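Local coordinates for protein APL1 (Anopheles gambiae, PDB 3O6N) that probably pairs with the leucine-rich repeat protein LRIM1 in a complex that regulates complement-like immunity in the mosquito, at residues 63-68 with 72-77; 135-140 with 144-149. All blocks are in the same frame, centred on the assembly; numbering follows the deposited sequence.

Interaction 1. Residues 63-68 with 72-77; sequences ALLDSF and ELLNLN
The hydrophobic core of a leucine-rich repeat solenoid is built here from helix 63-67 on the outer, convex side and, a short loop later, strand 73-75, one of the parallel strands on the inner side. Leu64 and Leu65 point from the helix toward the strand, and Leu74 and Leu76 point back at them. Leu65 and Leu74 meet tip to tip, methyl against methyl, with Leu65 CD1 4.1 Å from Leu74 CD2. The other branch of Leu74 serves the neighbouring leucine: its CD1 lies 4.2 Å from Leu64 CD2. That same Leu64 methyl also reaches Leu76, whose CD2 is 4.3 Å away, and so touches two residues of 72-77 at once. With CG anti to the backbone N (chi1 179°), Leu74 reaches across toward the helix, and its second torsion (chi2 62°) turns one methyl to each leucine. The backbones stay well apart, 9.7 Å between Leu65 CA and Leu74 CA, and the leucine ends fill the interval. Neighbouring turns close the layer: Leu74 also packs on Val50 and Leu98 of the flanking strands, while Leu64 and Leu76 share Phe52. On the far side of the strand, Asn75 turns away from the core and forms an Asx turn where the chain leaves the strand, its OD1 accepting from Asn77 N at 3.0 Å (N-H...O 158°). No hydrogen bond or charge pair crosses between 63-68 and 72-77. The four touching side chains are all buried leucines that meet through methyl groups, so the attraction is dispersion and the exclusion of water, with little directional demand on how the helix sits against the strand.

Interaction 2. Residues 135-140 with 144-149; sequences GIFHNT and TTLSMS
Two overlapping type I beta turns, Gly135 to His138 and Phe137 to Thr140, coil segment 135-140 in place of a regular helix, with Phe137 CA 10.5 Å from Leu146 CA of strand 145-147. One aromatic ring bridges that distance. Phe137 has its CG anti to the carbonyl carbon (chi1 -56°), and the far end of the ring comes up against Leu146, the two side chains approaching from opposite directions. Leu146 CD2 sits obliquely to the ring, 3.6 Å from Phe137 CE2, and its CD1 is 4.1 Å from Phe137 CZ. This is the interior of a leucine-rich repeat, whose outer turns send a phenylalanine inward to the leucine of the inner strand; Leu122 of the preceding strand touches both partners. Met148 adds its sulfur at the ring edge, near the ring plane, with SD 4.3 Å from Phe137 CZ. From within its own segment Ile136 lies over one face of the ring, its CG2 3.5 Å above the plane and offset toward the rim. A weak hydrogen bond from Thr140 OG1 to Phe137 O, 3.3 Å long, spans the second turn.

How the interactions relate
Interaction 1 precedes interaction 2 along the chain, and both join the outer side of the leucine-rich repeat solenoid to its parallel inner strands. Strands 97-99 and 121-123 lie between strands 73-75 and 145-147, so the contacts do not touch: their centres are 18 Å apart and their nearest atoms about 9 Å. Leu65 faces Leu74 as Phe137 faces Leu146, nine residues apart in both, but Leu65 comes from a helix and Phe137 from consecutive turns. Interaction 2 is nearer the middle, its centre 19 Å from the chain centre against 31 Å for interaction 1. The side chain of Met148 is about 12 Å from a NAG of a protein-attached glycan, not a ligand pocket.

Interaction 1. Residues 63-68 with 72-77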
loop_
_atom_site.group_PDB
_atom_site.type_symbol
_atom_site.label_atom_id
_atom_site.label_comp_id
_atom_site.label_asym_id
_atom_site.label_seq_id
_atom_site.Cartn_x
_atom_site.Cartn_y
_atom_site.Cartn_z
ATOM N N ALA A 63 -32.910 -12.172 11.197
ATOM C CA ALA A 63 -33.164 -13.480 11.794
ATOM C C ALA A 63 -31.892 -14.202 12.229
ATOM O O ALA A 63 -31.913 -14.980 13.179
ATOM C CB ALA A 63 -33.972 -14.353 10.843
ATOM N N LEU A 64 -30.786 -13.946 11.535
ATOM C CA LEU A 64 -29.537 -14.641 11.832
ATOM C C LEU A 64 -29.042 -14.341 13.241
ATOM O O LEU A 64 -28.905 -15.245 14.062
ATOM C CB LEU A 64 -28.454 -14.286 10.807
ATOM C CG LEU A 64 -27.056 -14.828 11.107
ATOM C CD1 LEU A 64 -27.066 -16.350 11.217
ATOM C CD2 LEU A 64 -26.067 -14.367 10.044
ATOM N N LEU A 65 -28.775 -13.067 13.517
ATOM C CA LEU A 65 -28.258 -12.663 14.821
ATOM C C LEU A 65 -29.354 -12.508 15.875
ATOM O O LEU A 65 -29.066 -12.370 17.064
ATOM C CB LEU A 65 -27.430 -11.382 14.701
ATOM C CG LEU A 65 -26.159 -11.552 13.868
ATOM C CD1 LEU A 65 -25.450 -10.215 13.647
ATOM C CD2 LEU A 65 -25.219 -12.566 14.519
ATOM N N ASP A 66 -30.609 -12.528 15.442
ATOM C CA ASP A 66 -31.715 -12.574 16.392
ATOM C C ASP A 66 -31.737 -13.937 17.079
ATOM O O ASP A 66 -32.177 -14.059 18.220
ATOM C CB ASP A 66 -33.050 -12.305 15.696
ATOM C CG ASP A 66 -33.306 -10.824 15.474
ATOM O OD1 ASP A 66 -32.367 -10.020 15.660
ATOM O OD2 ASP A 66 -34.446 -10.465 15.110
ATOM N N SER A 67 -31.248 -14.953 16.372
ATOM C CA SER A 67 -31.228 -16.324 16.875
ATOM C C SER A 67 -29.866 -16.712 17.440
ATOM O O SER A 67 -29.782 -17.485 18.393
ATOM C CB SER A 67 -31.628 -17.308 15.775
ATOM O OG SER A 67 -32.966 -17.097 15.368
ATOM N N PHE A 68 -28.804 -16.187 16.841
ATOM C CA PHE A 68 -27.452 -16.440 17.323
ATOM C C PHE A 68 -26.897 -15.189 17.990
ATOM O O PHE A 68 -26.372 -14.302 17.320
ATOM C CB PHE A 68 -26.553 -16.883 16.167
ATOM C CG PHE A 68 -26.852 -18.269 15.672
ATOM C CD1 PHE A 68 -25.966 -19.310 15.910
ATOM C CD2 PHE A 68 -28.026 -18.539 14.986
ATOM C CE1 PHE A 68 -26.243 -20.594 15.464
ATOM C CE2 PHE A 68 -28.309 -19.819 14.539
ATOM C CZ PHE A 68 -27.415 -20.847 14.777
ATOM N N GLU A 72 -18.991 -14.282 18.121
ATOM C CA GLU A 72 -17.811 -13.453 18.345
ATOM C C GLU A 72 -17.112 -13.160 17.024
ATOM O O GLU A 72 -16.583 -12.068 16.820
ATOM C CB GLU A 72 -16.848 -14.136 19.318
ATOM C CG GLU A 72 -17.438 -14.363 20.701
ATOM C CD GLU A 72 -16.446 -14.979 21.667
ATOM O OE1 GLU A 72 -15.386 -15.459 21.210
ATOM O OE2 GLU A 72 -16.728 -14.983 22.885
ATOM N N LEU A 73 -17.121 -14.145 16.133
ATOM C CA LEU A 73 -16.559 -13.990 14.797
ATOM C C LEU A 73 -17.605 -14.356 13.752
ATOM O O LEU A 73 -18.041 -15.504 13.672
ATOM C CB LEU A 73 -15.316 -14.867 14.632
ATOM C CG LEU A 73 -14.446 -14.645 13.389
ATOM C CD1 LEU A 73 -13.070 -15.261 13.587
ATOM C CD2 LEU A 73 -15.107 -15.191 12.129
ATOM N N LEU A 74 -18.009 -13.374 12.956
ATOM C CA LEU A 74 -19.013 -13.597 11.925
ATOM C C LEU A 74 -18.404 -13.419 10.537
ATOM O O LEU A 74 -17.967 -12.327 10.168
ATOM C CB LEU A 74 -20.198 -12.650 12.115
ATOM C CG LEU A 74 -21.337 -12.740 11.100
ATOM C CD1 LEU A 74 -21.984 -14.117 11.136
ATOM C CD2 LEU A 74 -22.367 -11.660 11.366
ATOM N N ASN A 75 -18.373 -14.504 9.773
ATOM C CA ASN A 75 -17.812 -14.474 8.431
ATOM C C ASN A 75 -18.906 -14.453 7.366
ATOM O O ASN A 75 -19.500 -15.484 7.048
ATOM C CB ASN A 75 -16.883 -15.671 8.224
ATOM C CG ASN A 75 -16.098 -15.584 6.931
ATOM O OD1 ASN A 75 -16.462 -14.839 6.022
ATOM N ND2 ASN A 75 -15.016 -16.352 6.840
ATOM N N LEU A 76 -19.174 -13.268 6.827
ATOM C CA LEU A 76 -20.149 -13.113 5.756
ATOM C C LEU A 76 -19.464 -12.776 4.430
ATOM O O LEU A 76 -20.065 -12.161 3.548
ATOM C CB LEU A 76 -21.172 -12.035 6.112
ATOM C CG LEU A 76 -21.921 -12.260 7.431
ATOM C CD1 LEU A 76 -22.737 -11.038 7.816
ATOM C CD2 LEU A 76 -22.805 -13.498 7.343
ATOM N N ASN A 77 -18.205 -13.181 4.298
ATOM C CA ASN A 77 -17.456 -12.965 3.064
ATOM C C ASN A 77 -18.061 -13.707 1.876
ATOM O O ASN A 77 -18.418 -14.880 1.990
ATOM C CB ASN A 77 -15.998 -13.402 3.238
ATOM C CG ASN A 77 -15.122 -12.310 3.804
ATOM O OD1 ASN A 77 -15.609 -11.290 4.288
ATOM N ND2 ASN A 77 -13.813 -12.519 3.743
#

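Interaction 2. Residues 135-140 with 144-149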
loop_
_atom_site.group_PDB
_atom_site.type_symbol
_atom_site.label_atom_id
_atom_site.label_comp_id
_atom_site.label_asym_id
_atom_site.label_seq_id
_atom_site.Cartn_x
_atom_site.Cartn_y
_atom_site.Cartn_z
ATOM N N GLY A 135 -20.915 9.166 11.900
ATOM C CA GLY A 135 -20.946 8.457 13.166
ATOM C C GLY A 135 -20.859 6.947 13.055
ATOM O O GLY A 135 -21.074 6.239 14.040
ATOM N N ILE A 136 -20.529 6.453 11.865
ATOM C CA ILE A 136 -20.509 5.015 11.615
ATOM C C ILE A 136 -19.639 4.245 12.617
ATOM O O ILE A 136 -20.002 3.150 13.047
ATOM C CB ILE A 136 -20.080 4.691 10.152
ATOM C CG1 ILE A 136 -20.249 3.200 9.857
ATOM C CG2 ILE A 136 -18.644 5.145 9.879
ATOM C CD1 ILE A 136 -21.691 2.722 9.901
ATOM N N PHE A 137 -18.505 4.823 13.001
ATOM C CA PHE A 137 -17.589 4.159 13.927
ATOM C C PHE A 137 -17.479 4.894 15.256
ATOM O O PHE A 137 -16.504 4.715 15.985
ATOM C CB PHE A 137 -16.189 4.048 13.323
ATOM C CG PHE A 137 -16.148 3.343 11.999
ATOM C CD1 PHE A 137 -16.771 2.119 11.825
ATOM C CD2 PHE A 137 -15.479 3.909 10.925
ATOM C CE1 PHE A 137 -16.728 1.472 10.605
ATOM C CE2 PHE A 137 -15.430 3.269 9.703
ATOM C CZ PHE A 137 -16.057 2.049 9.541
ATOM N N HIS A 138 -18.465 5.727 15.570
ATOM C CA HIS A 138 -18.415 6.501 16.805
ATOM C C HIS A 138 -18.612 5.636 18.047
ATOM O O HIS A 138 -18.236 6.035 19.148
ATOM C CB HIS A 138 -19.424 7.654 16.777
ATOM C CG HIS A 138 -18.996 8.803 15.915
ATOM N ND1 HIS A 138 -19.665 10.008 15.889
ATOM C CD2 HIS A 138 -17.963 8.928 15.047
ATOM C CE1 HIS A 138 -19.063 10.826 15.042
ATOM N NE2 HIS A 138 -18.028 10.195 14.518
ATOM N N ASN A 139 -19.187 4.450 17.865
ATOM C CA ASN A 139 -19.409 3.536 18.979
ATOM C C ASN A 139 -18.579 2.254 18.911
ATOM O O ASN A 139 -18.925 1.254 19.539
ATOM C CB ASN A 139 -20.900 3.193 19.108
ATOM C CG ASN A 139 -21.759 4.417 19.362
ATOM O OD1 ASN A 139 -21.675 5.039 20.420
ATOM N ND2 ASN A 139 -22.597 4.765 18.394
ATOM N N THR A 140 -17.487 2.282 18.152
ATOM C CA THR A 140 -16.597 1.128 18.068
ATOM C C THR A 140 -15.170 1.517 18.450
ATOM O O THR A 140 -14.268 1.478 17.619
ATOM C CB THR A 140 -16.603 0.501 16.657
ATOM O OG1 THR A 140 -16.152 1.466 15.698
ATOM C CG2 THR A 140 -18.010 0.034 16.285
ATOM N N THR A 144 -9.395 -2.044 15.730
ATOM C CA THR A 144 -7.947 -2.033 15.514
ATOM C C THR A 144 -7.572 -2.310 14.056
ATOM O O THR A 144 -6.537 -1.851 13.577
ATOM C CB THR A 144 -7.218 -3.024 16.448
ATOM O OG1 THR A 144 -7.677 -4.356 16.193
ATOM C CG2 THR A 144 -7.485 -2.679 17.902
ATOM N N THR A 145 -8.420 -3.060 13.358
ATOM C CA THR A 145 -8.205 -3.346 11.943
ATOM C C THR A 145 -9.462 -3.044 11.135
ATOM O O THR A 145 -10.547 -3.554 11.438
ATOM C CB THR A 145 -7.798 -4.813 11.713
ATOM O OG1 THR A 145 -6.512 -5.051 12.297
ATOM C CG2 THR A 145 -7.734 -5.119 10.226
ATOM N N LEU A 146 -9.308 -2.209 10.111
ATOM C CA LEU A 146 -10.415 -1.867 9.222
ATOM C C LEU A 146 -9.974 -1.897 7.767
ATOM O O LEU A 146 -8.973 -1.284 7.403
ATOM C CB LEU A 146 -10.957 -0.472 9.546
ATOM C CG LEU A 146 -12.000 0.070 8.563
ATOM C CD1 LEU A 146 -13.266 -0.783 8.600
ATOM C CD2 LEU A 146 -12.336 1.526 8.866
ATOM N N SER A 147 -10.729 -2.607 6.935
ATOM C CA SER A 147 -10.494 -2.586 5.500
ATOM C C SER A 147 -11.752 -2.171 4.745
ATOM O O SER A 147 -12.833 -2.737 4.949
ATOM C CB SER A 147 -10.029 -3.951 5.000
ATOM O OG SER A 147 -9.930 -3.934 3.589
ATOM N N MET A 148 -11.604 -1.171 3.883
ATOM C CA MET A 148 -12.677 -0.769 2.978
ATOM C C MET A 148 -12.121 -0.597 1.570
ATOM O O MET A 148 -12.638 0.178 0.772
ATOM C CB MET A 148 -13.361 0.508 3.463
ATOM C CG MET A 148 -14.070 0.324 4.800
ATOM S SD MET A 148 -15.017 1.760 5.346
ATOM C CE MET A 148 -13.737 3.006 5.492
ATOM N N SER A 149 -11.062 -1.338 1.276
ATOM C CA SER A 149 -10.445 -1.285 -0.044
ATOM C C SER A 149 -11.426 -1.788 -1.107
ATOM O O SER A 149 -12.404 -2.479 -0.792
ATOM C CB SER A 149 -9.160 -2.115 -0.069
ATOM O OG SER A 149 -9.421 -3.468 0.253
#